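Side-chain contacts in GH86A beta-porphyranase (Bacteroides plebeius, PDB 4AW7), which hydrolyses the red-algal polysaccharide porphyran at beta-D-galactose to alpha-L-galactose-6-sulfate linkages, releasing mostly a sulfated disaccharide: residues T28-S33 and Q584-T589; E306-L311 and G370-I375. One frame throughout, in Å; residues are numbered along the deposited sequence. Where two conformers were deposited one is given.

In the fold
Both contacts are buried and each turns on an arginine, yet they join different parts of the enzyme. Contact 1 ties strand 29-32, near the N-terminus, to the C-terminal strand 577-589, its centre about 21 Å from the chain's centre; contact 2, whose centre is about 14 Å from it, ties a loop of the parallel-stranded catalytic barrel to strand 371-377 of a beta sheet. Contact 1 uses a salt bridge between opposite charges and also takes in a partly exposed tyrosine, whereas contact 2 pairs an arginine with a neutral amide. Their centres lie about 9 Å apart, and R29 NH1 forms a 2.8 Å salt bridge to E371 OE2, with a probable backbone hydrogen bond from R30 N to R372 O.

Contact 1 of 2, residues T28-S33 and Q584-T589; sequences TRRFLS and QVEKYT
R30 and E586 form a salt bridge through a single carboxylate oxygen. The NE of R30 donates to E586 OE2 at 2.9 Å, with an N-H...O angle of 142°, and the R30 NH2 adds a weak second bond to the same OE2 at 3.0 Å. OE2 thus sits at the side edge of the guanidinium, somewhat tilted out of its plane, and is approached nearly along its own C-O bond. Because the two flat groups stand 84° apart, the carboxylate meets the arginine with one oxygen, leaving OE1 to turn to R504 in the conformer described here. The NH2 of R30 also bridges to E306, so the positive charge of this buried arginine is shared between two acids. A long, flexible arginine suits the place: with CG anti to the backbone N (chi1 179°) and the chain extended as far as NE, it spans the gap between strands whose CA atoms at R30 and E586 are 8.8 Å apart. Farther out, the methyl CG2 of T28 meets the ring edge of Y588 at CE1, 4.1 Å away, while T28 OG1 bonds to D25. The threonine thereby offers carbon to the ring and its hydroxyl to the end of strand 21-25. Between the two segments runs strand 469-484, so these side chains reach across an intervening strand of a five-stranded mixed beta sheet, in which strand 29-32 is an outermost strand beside strands from the C-terminal part of the chain.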
ATOM      1  N   THR A  28      -8.605   6.223  24.675  1.00 11.79           N
ATOM      2  CA  THR A  28      -7.155   6.056  24.504  1.00 10.91           C
ATOM      3  C   THR A  28      -6.797   6.444  23.086  1.00 10.52           C
ATOM      4  O   THR A  28      -7.269   5.817  22.140  1.00 10.69           O
ATOM      5  CB  THR A  28      -6.739   4.617  24.812  1.00 11.69           C
ATOM      6  OG1 THR A  28      -7.034   4.341  26.188  1.00 13.34           O
ATOM      7  CG2 THR A  28      -5.247   4.397  24.584  1.00 12.67           C
ATOM      8  N   ARG A  29      -5.986   7.482  22.951  1.00  9.44           N
ATOM      9  CA  ARG A  29      -5.499   7.897  21.656  1.00 10.23           C
ATOM     10  C   ARG A  29      -4.401   6.929  21.197  1.00  9.56           C
ATOM     11  O   ARG A  29      -3.544   6.580  21.999  1.00 11.46           O
ATOM     12  CB  ARG A  29      -4.980   9.327  21.742  1.00 10.85           C
ATOM     13  CG  ARG A  29      -4.402   9.860  20.452  1.00 12.20           C
ATOM     14  CD  ARG A  29      -4.271  11.340  20.443  1.00 14.18           C
ATOM     15  NE  ARG A  29      -3.538  11.863  21.614  1.00 16.38           N
ATOM     16  CZ  ARG A  29      -2.969  13.060  21.665  1.00 20.02           C
ATOM     17  NH1 ARG A  29      -3.002  13.882  20.612  1.00 21.30           N
ATOM     18  NH2 ARG A  29      -2.283  13.384  22.758  1.00 22.55           N
ATOM     19  N   ARG A  30      -4.376   6.556  19.934  1.00  8.48           N
ATOM     20  CA  ARG A  30      -3.379   5.635  19.409  1.00  7.87           C
ATOM     21  C   ARG A  30      -2.496   6.347  18.397  1.00  7.50           C
ATOM     22  O   ARG A  30      -2.974   7.132  17.559  1.00  8.54           O
ATOM     23  CB  ARG A  30      -4.052   4.385  18.821  1.00  7.80           C
ATOM     24  CG  ARG A  30      -3.083   3.364  18.217  1.00  8.99           C
ATOM     25  CD  ARG A  30      -3.714   1.981  18.154  1.00  8.32           C
ATOM     26  NE  ARG A  30      -2.835   1.014  17.505  1.00  8.63           N
ATOM     27  CZ  ARG A  30      -2.810   0.762  16.204  1.00  8.64           C
ATOM     28  NH1 ARG A  30      -3.629   1.391  15.349  1.00  8.68           N
ATOM     29  NH2 ARG A  30      -1.927  -0.126  15.754  1.00  9.36           N
ATOM     30  N   PHE A  31      -1.189   6.075  18.484  1.00  7.84           N
ATOM     31  CA  PHE A  31      -0.202   6.601  17.567  1.00  7.73           C
ATOM     32  C   PHE A  31       0.486   5.473  16.850  1.00  7.68           C
ATOM     33  O   PHE A  31       0.772   4.417  17.441  1.00  8.78           O
ATOM     34  CB  PHE A  31       0.904   7.377  18.329  1.00  9.03           C
ATOM     35  CG  PHE A  31       0.466   8.707  18.878  1.00  8.92           C
ATOM     36  CD1 PHE A  31      -0.235   8.784  20.049  1.00  9.85           C
ATOM     37  CD2 PHE A  31       0.762   9.873  18.199  1.00  9.76           C
ATOM     38  CE1 PHE A  31      -0.626  10.052  20.524  1.00 10.81           C
ATOM     39  CE2 PHE A  31       0.381  11.115  18.688  1.00 10.98           C
ATOM     40  CZ  PHE A  31      -0.301  11.173  19.872  1.00 11.11           C
ATOM     41  N   LEU A  32       0.778   5.696  15.573  1.00  7.41           N
ATOM     42  CA  LEU A  32       1.751   4.916  14.816  1.00  7.42           C
ATOM     43  C   LEU A  32       3.001   5.729  14.860  1.00  7.57           C
ATOM     44  O   LEU A  32       3.123   6.752  14.185  1.00  7.97           O
ATOM     45  CB  LEU A  32       1.258   4.680  13.371  1.00  7.67           C
ATOM     46  CG  LEU A  32      -0.127   4.069  13.218  1.00  7.72           C
ATOM     47  CD1 LEU A  32      -0.456   3.859  11.755  1.00  7.86           C
ATOM     48  CD2 LEU A  32      -0.337   2.810  14.008  1.00  8.40           C
ATOM     49  N   SER A  33       3.927   5.328  15.727  1.00  8.76           N
ATOM     50  CA  SER A  33       5.120   6.132  16.066  1.00  9.54           C
ATOM     51  C   SER A  33       4.718   7.571  16.331  1.00  9.19           C
ATOM     52  O   SER A  33       4.048   7.824  17.320  1.00 11.16           O
ATOM     53  CB  SER A  33       6.215   5.980  15.045  1.00 11.96           C
ATOM     54  OG  SER A  33       6.462   4.665  14.833  1.00 21.89           O
ATOM     55  N   GLN A 584       6.354  -5.818  16.932  1.00  9.56           N
ATOM     56  CA  GLN A 584       5.429  -4.687  17.062  1.00  9.71           C
ATOM     57  C   GLN A 584       5.086  -4.552  18.546  1.00 10.01           C
ATOM     58  O   GLN A 584       4.717  -5.537  19.176  1.00 12.23           O
ATOM     59  CB  GLN A 584       4.162  -4.891  16.254  1.00 11.41           C
ATOM     60  CG  GLN A 584       3.133  -3.853  16.653  1.00 13.94           C
ATOM     61  CD  GLN A 584       1.911  -3.852  15.802  1.00 17.00           C
ATOM     62  OE1 GLN A 584       1.992  -3.495  14.635  1.00 17.29           O
ATOM     63  NE2 GLN A 584       0.723  -4.186  16.404  1.00 19.26           N
ATOM     64  N   VAL A 585       5.255  -3.358  19.065  1.00  9.14           N
ATOM     65  CA  VAL A 585       4.974  -3.066  20.478  1.00  8.99           C
ATOM     66  C   VAL A 585       3.985  -1.895  20.534  1.00  9.05           C
ATOM     67  O   VAL A 585       4.218  -0.866  19.914  1.00  9.72           O
ATOM     68  CB  VAL A 585       6.246  -2.725  21.253  1.00  9.90           C
ATOM     69  CG1 VAL A 585       5.934  -2.509  22.718  1.00 11.64           C
ATOM     70  CG2 VAL A 585       7.314  -3.818  21.095  1.00 12.15           C
ATOM     71  N   GLU A 586       2.887  -2.102  21.239  1.00  8.90           N
ATOM     72  CA  GLU A 586       1.934  -1.044  21.463  0.50  8.78           C
ATOM     73  C   GLU A 586       1.945  -0.733  22.953  1.00  9.18           C
ATOM     74  O   GLU A 586       1.452  -1.496  23.781  1.00  9.70           O
ATOM     75  CB  GLU A 586       0.606  -1.501  20.969  0.50  9.31           C
ATOM     76  CG  GLU A 586       0.576  -1.708  19.467  0.50  8.17           C
ATOM     77  CD  GLU A 586      -0.784  -2.182  19.048  0.50  9.09           C
ATOM     78  OE1 GLU A 586      -1.146  -3.329  19.376  0.50 12.02           O
ATOM     79  OE2 GLU A 586      -1.533  -1.385  18.466  0.50 10.40           O
ATOM     80  N   LYS A 587       2.578   0.394  23.289  1.00  8.97           N
ATOM     81  CA  LYS A 587       2.926   0.696  24.669  1.00  9.79           C
ATOM     82  C   LYS A 587       2.148   1.907  25.172  1.00  9.20           C
ATOM     83  O   LYS A 587       2.154   2.970  24.531  1.00  9.12           O
ATOM     84  CB  LYS A 587       4.427   1.049  24.701  1.00 12.49           C
ATOM     85  CG  LYS A 587       4.861   1.434  26.059  1.00 12.93           C
ATOM     86  CD  LYS A 587       6.387   1.707  26.098  1.00 12.67           C
ATOM     87  CE  LYS A 587       6.688   2.470  27.348  1.00 13.26           C
ATOM     88  NZ  LYS A 587       8.136   2.674  27.517  1.00 12.62           N
ATOM     89  N   TYR A 588       1.524   1.776  26.341  1.00  9.58           N
ATOM     90  CA  TYR A 588       0.895   2.904  26.996  1.00 10.18           C
ATOM     91  C   TYR A 588       1.901   3.979  27.359  1.00 10.62           C
ATOM     92  O   TYR A 588       2.935   3.715  27.962  1.00 10.64           O
ATOM     93  CB  TYR A 588       0.112   2.465  28.229  1.00 10.87           C
ATOM     94  CG  TYR A 588      -1.106   1.670  27.873  1.00 11.19           C
ATOM     95  CD1 TYR A 588      -2.135   2.249  27.152  1.00 12.80           C
ATOM     96  CD2 TYR A 588      -1.243   0.355  28.241  1.00 13.49           C
ATOM     97  CE1 TYR A 588      -3.261   1.547  26.825  1.00 14.60           C
ATOM     98  CE2 TYR A 588      -2.376  -0.389  27.901  1.00 12.90           C
ATOM     99  CZ  TYR A 588      -3.379   0.207  27.174  1.00 13.21           C
ATOM    100  OH  TYR A 588      -4.480  -0.544  26.882  1.00 16.35           O
ATOM    101  N   THR A 589       1.599   5.216  26.967  1.00 12.19           N
ATOM    102  CA  THR A 589       2.509   6.333  27.069  1.00 15.01           C
ATOM    103  C   THR A 589       1.699   7.563  27.451  1.00 17.39           C
ATOM    104  O   THR A 589       0.496   7.712  27.108  1.00 19.38           O
ATOM    105  CB  THR A 589       3.302   6.540  25.735  1.00 16.13           C
ATOM    106  OG1 THR A 589       3.818   5.290  25.264  1.00 16.00           O
ATOM    107  CG2 THR A 589       4.415   7.549  25.866  1.00 18.22           C
TER

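Contact 2 of 2, residues E306-L311 and G370-I375; sequences ERQDNL and GERVDI
The NH1 and NH2 groups at the end of R372 both point at a single oxygen, OE1 of Q308. R372 NH2 donates to Q308 OE1 at 2.9 Å, and R372 NH1 reaches the same OE1 at 3.0 Å. The oxygen lies in the guanidinium plane, but both donors approach it from one face of the amide, well above the carbonyl plane, the two flat groups being turned 72° apart. Q308 CG lies anti to the backbone N (chi1 -167°) and the chain runs on extended, which carries the amide out to the guanidinium; on the way CB of Q308 packs 3.5 Å from R372 NH2. The third nitrogen, R372 NE, gives its proton to a water at 2.7 Å, which in turn donates to E306 OE2 at 2.8 Å; water therefore links this acid to the arginine, R372 NE and E306 OE2 being 5.1 Å apart. Q308 belongs to a short 3-10 turn in the loop leading from helix 293-305 to strand 311-316, the last strand of the (beta/alpha)8 barrel, and R372 to strand 371-377 of the adjoining beta sheet, so the pair joins barrel to sheet. Glutamine suits the turn because its amide serves both ways: OE1 accepts from the arginine while NE2 donates to E37 O. A leucine here, with neither amide oxygen nor N-H, would probably leave that end of the guanidinium less firmly held and E37 O without this donor. R372 itself is positioned by F387 and L32, which touch its side chain, and by backbone hydrogen bonding to S36.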
ATOM      1  N   GLU A 306      -2.332   0.951   8.668  1.00  6.68           N
ATOM      2  CA  GLU A 306      -1.422   0.560   9.744  1.00  6.40           C
ATOM      3  C   GLU A 306       0.040   0.843   9.416  1.00  6.41           C
ATOM      4  O   GLU A 306       0.895   0.622  10.291  1.00  7.91           O
ATOM      5  CB  GLU A 306      -1.597  -0.912  10.055  1.00  6.81           C
ATOM      6  CG  GLU A 306      -2.861  -1.212  10.837  1.00  8.32           C
ATOM      7  CD  GLU A 306      -2.821  -0.629  12.245  1.00  9.42           C
ATOM      8  OE1 GLU A 306      -1.909  -0.991  13.007  1.00 11.10           O
ATOM      9  OE2 GLU A 306      -3.684   0.183  12.612  1.00  9.92           O
ATOM     10  N   ARG A 307       0.338   1.387   8.254  1.00  6.40           N
ATOM     11  CA  ARG A 307       1.682   1.762   7.859  1.00  6.46           C
ATOM     12  C   ARG A 307       1.835   3.283   7.654  1.00  6.14           C
ATOM     13  O   ARG A 307       2.804   3.740   7.042  1.00  7.19           O
ATOM     14  CB  ARG A 307       2.118   1.028   6.594  1.00  7.23           C
ATOM     15  CG  ARG A 307       2.072  -0.481   6.723  1.00  8.33           C
ATOM     16  CD  ARG A 307       2.675  -1.128   5.523  1.00 10.06           C
ATOM     17  NE  ARG A 307       2.509  -2.579   5.561  1.00  7.98           N
ATOM     18  CZ  ARG A 307       3.436  -3.485   5.875  1.00  7.79           C
ATOM     19  NH1 ARG A 307       4.689  -3.136   6.122  1.00  9.78           N
ATOM     20  NH2 ARG A 307       3.091  -4.763   5.896  1.00  9.06           N
ATOM     21  N   GLN A 308       0.868   4.075   8.128  1.00  6.50           N
ATOM     22  CA  GLN A 308       0.849   5.495   7.748  1.00  6.68           C
ATOM     23  C   GLN A 308       2.164   6.219   8.043  1.00  6.90           C
ATOM     24  O   GLN A 308       2.584   7.099   7.289  1.00  7.46           O
ATOM     25  CB  GLN A 308      -0.310   6.224   8.425  1.00  6.64           C
ATOM     26  CG  GLN A 308      -0.565   7.591   7.819  1.00  6.48           C
ATOM     27  CD  GLN A 308      -1.602   8.360   8.586  1.00  6.11           C
ATOM     28  OE1 GLN A 308      -2.785   7.997   8.600  1.00  7.01           O
ATOM     29  NE2 GLN A 308      -1.178   9.458   9.222  1.00  7.64           N
ATOM     30  N   ASP A 309       2.790   5.881   9.161  1.00  6.80           N
ATOM     31  CA  ASP A 309       4.037   6.485   9.579  1.00  7.49           C
ATOM     32  C   ASP A 309       5.212   6.129   8.702  1.00  8.48           C
ATOM     33  O   ASP A 309       6.270   6.770   8.813  1.00 11.68           O
ATOM     34  CB  ASP A 309       4.369   6.151  11.041  1.00  7.94           C
ATOM     35  CG  ASP A 309       4.397   4.683  11.361  1.00  8.35           C
ATOM     36  OD1 ASP A 309       3.713   3.875  10.728  1.00  9.01           O
ATOM     37  OD2 ASP A 309       5.101   4.323  12.337  1.00 13.31           O
ATOM     38  N   ASN A 310       5.063   5.124   7.859  1.00  7.05           N
ATOM     39  CA  ASN A 310       6.073   4.768   6.861  1.00  7.85           C
ATOM     40  C   ASN A 310       5.518   4.703   5.439  1.00  7.83           C
ATOM     41  O   ASN A 310       5.999   3.924   4.617  1.00  8.48           O
ATOM     42  CB  ASN A 310       6.768   3.452   7.209  1.00  9.09           C
ATOM     43  CG  ASN A 310       8.109   3.327   6.502  1.00 12.16           C
ATOM     44  OD1 ASN A 310       8.856   4.302   6.395  1.00 12.85           O
ATOM     45  ND2 ASN A 310       8.392   2.130   5.916  1.00 13.28           N
ATOM     46  N   LEU A 311       4.530   5.540   5.145  1.00  7.53           N
ATOM     47  CA  LEU A 311       3.835   5.510   3.850  1.00  7.35           C
ATOM     48  C   LEU A 311       3.762   6.927   3.307  1.00  7.12           C
ATOM     49  O   LEU A 311       3.138   7.800   3.895  1.00  8.23           O
ATOM     50  CB  LEU A 311       2.441   4.925   4.013  1.00  7.19           C
ATOM     51  CG  LEU A 311       1.625   4.805   2.699  1.00  7.69           C
ATOM     52  CD1 LEU A 311       2.143   3.687   1.788  1.00 10.47           C
ATOM     53  CD2 LEU A 311       0.149   4.577   3.043  1.00  9.65           C
ATOM     54  N   GLY A 370      -9.724  11.985  11.748  1.00  9.00           N
ATOM     55  CA  GLY A 370      -9.535  12.135  13.163  1.00  9.42           C
ATOM     56  C   GLY A 370      -8.350  11.400  13.697  1.00  8.56           C
ATOM     57  O   GLY A 370      -7.612  10.737  12.956  1.00  9.82           O
ATOM     58  N   GLU A 371      -8.163  11.470  14.999  1.00  8.23           N
ATOM     59  CA  GLU A 371      -7.090  10.762  15.673  1.00  8.33           C
ATOM     60  C   GLU A 371      -7.452   9.311  15.839  1.00  8.01           C
ATOM     61  O   GLU A 371      -8.556   8.954  16.243  1.00  8.49           O
ATOM     62  CB  GLU A 371      -6.812  11.383  17.027  1.00  9.10           C
ATOM     63  CG  GLU A 371      -6.134  12.769  16.889  1.00 13.19           C
ATOM     64  CD  GLU A 371      -5.920  13.470  18.195  1.00 14.04           C
ATOM     65  OE1 GLU A 371      -6.911  13.642  18.913  1.00 15.75           O
ATOM     66  OE2 GLU A 371      -4.778  13.883  18.460  1.00 17.99           O
ATOM     67  N   ARG A 372      -6.518   8.430  15.543  1.00  7.54           N
ATOM     68  CA  ARG A 372      -6.691   7.036  15.856  1.00  7.33           C
ATOM     69  C   ARG A 372      -6.983   6.873  17.338  1.00  7.61           C
ATOM     70  O   ARG A 372      -6.394   7.565  18.173  1.00  8.03           O
ATOM     71  CB  ARG A 372      -5.419   6.261  15.505  1.00  7.59           C
ATOM     72  CG  ARG A 372      -5.211   6.064  14.041  1.00  7.24           C
ATOM     73  CD  ARG A 372      -3.792   5.624  13.754  1.00  7.11           C
ATOM     74  NE  ARG A 372      -3.607   5.235  12.348  1.00  7.24           N
ATOM     75  CZ  ARG A 372      -3.448   6.086  11.342  1.00  6.88           C
ATOM     76  NH1 ARG A 372      -3.375   7.404  11.512  1.00  7.43           N
ATOM     77  NH2 ARG A 372      -3.363   5.613  10.110  1.00  7.01           N
ATOM     78  N   VAL A 373      -7.864   5.923  17.638  1.00  8.14           N
ATOM     79  CA  VAL A 373      -8.085   5.485  19.013  1.00  8.79           C
ATOM     80  C   VAL A 373      -7.802   4.006  19.128  1.00  9.14           C
ATOM     81  O   VAL A 373      -7.709   3.298  18.120  1.00  9.88           O
ATOM     82  CB  VAL A 373      -9.486   5.839  19.558  1.00  8.50           C
ATOM     83  CG1 VAL A 373      -9.652   7.394  19.519  1.00 10.56           C
ATOM     84  CG2 VAL A 373     -10.584   5.123  18.772  1.00 10.99           C
ATOM     85  N   ASP A 374      -7.643   3.516  20.358  1.00  9.12           N
ATOM     86  CA  ASP A 374      -7.218   2.137  20.487  1.00  9.72           C
ATOM     87  C   ASP A 374      -8.290   1.177  20.018  1.00  9.86           C
ATOM     88  O   ASP A 374      -9.463   1.352  20.332  1.00 10.82           O
ATOM     89  CB  ASP A 374      -6.740   1.815  21.899  1.00  9.87           C
ATOM     90  CG  ASP A 374      -5.886   0.585  21.940  1.00 11.51           C
ATOM     91  OD1 ASP A 374      -5.208   0.294  20.949  1.00 11.84           O
ATOM     92  OD2 ASP A 374      -5.901  -0.128  22.936  1.00 16.17           O
ATOM     93  N   ILE A 375      -7.880   0.146  19.307  1.00 11.15           N
ATOM     94  CA  ILE A 375      -8.807  -0.870  18.829  1.00 11.61           C
ATOM     95  C   ILE A 375      -8.011  -2.128  18.653  1.00 13.21           C
ATOM     96  O   ILE A 375      -6.865  -2.056  18.266  1.00 16.90           O
ATOM     97  CB  ILE A 375      -9.674  -0.397  17.520  1.00 14.74           C
ATOM     98  CG1 ILE A 375     -10.762  -1.437  17.197  1.00 14.23           C
ATOM     99  CG2 ILE A 375      -8.816  -0.017  16.328  1.00 16.88           C
ATOM    100  CD1 ILE A 375     -11.846  -0.951  16.193  1.00 15.48           C
TER
HETATM  101  O   HOH W   1      -4.141   2.677  11.507  1.00  9.15           O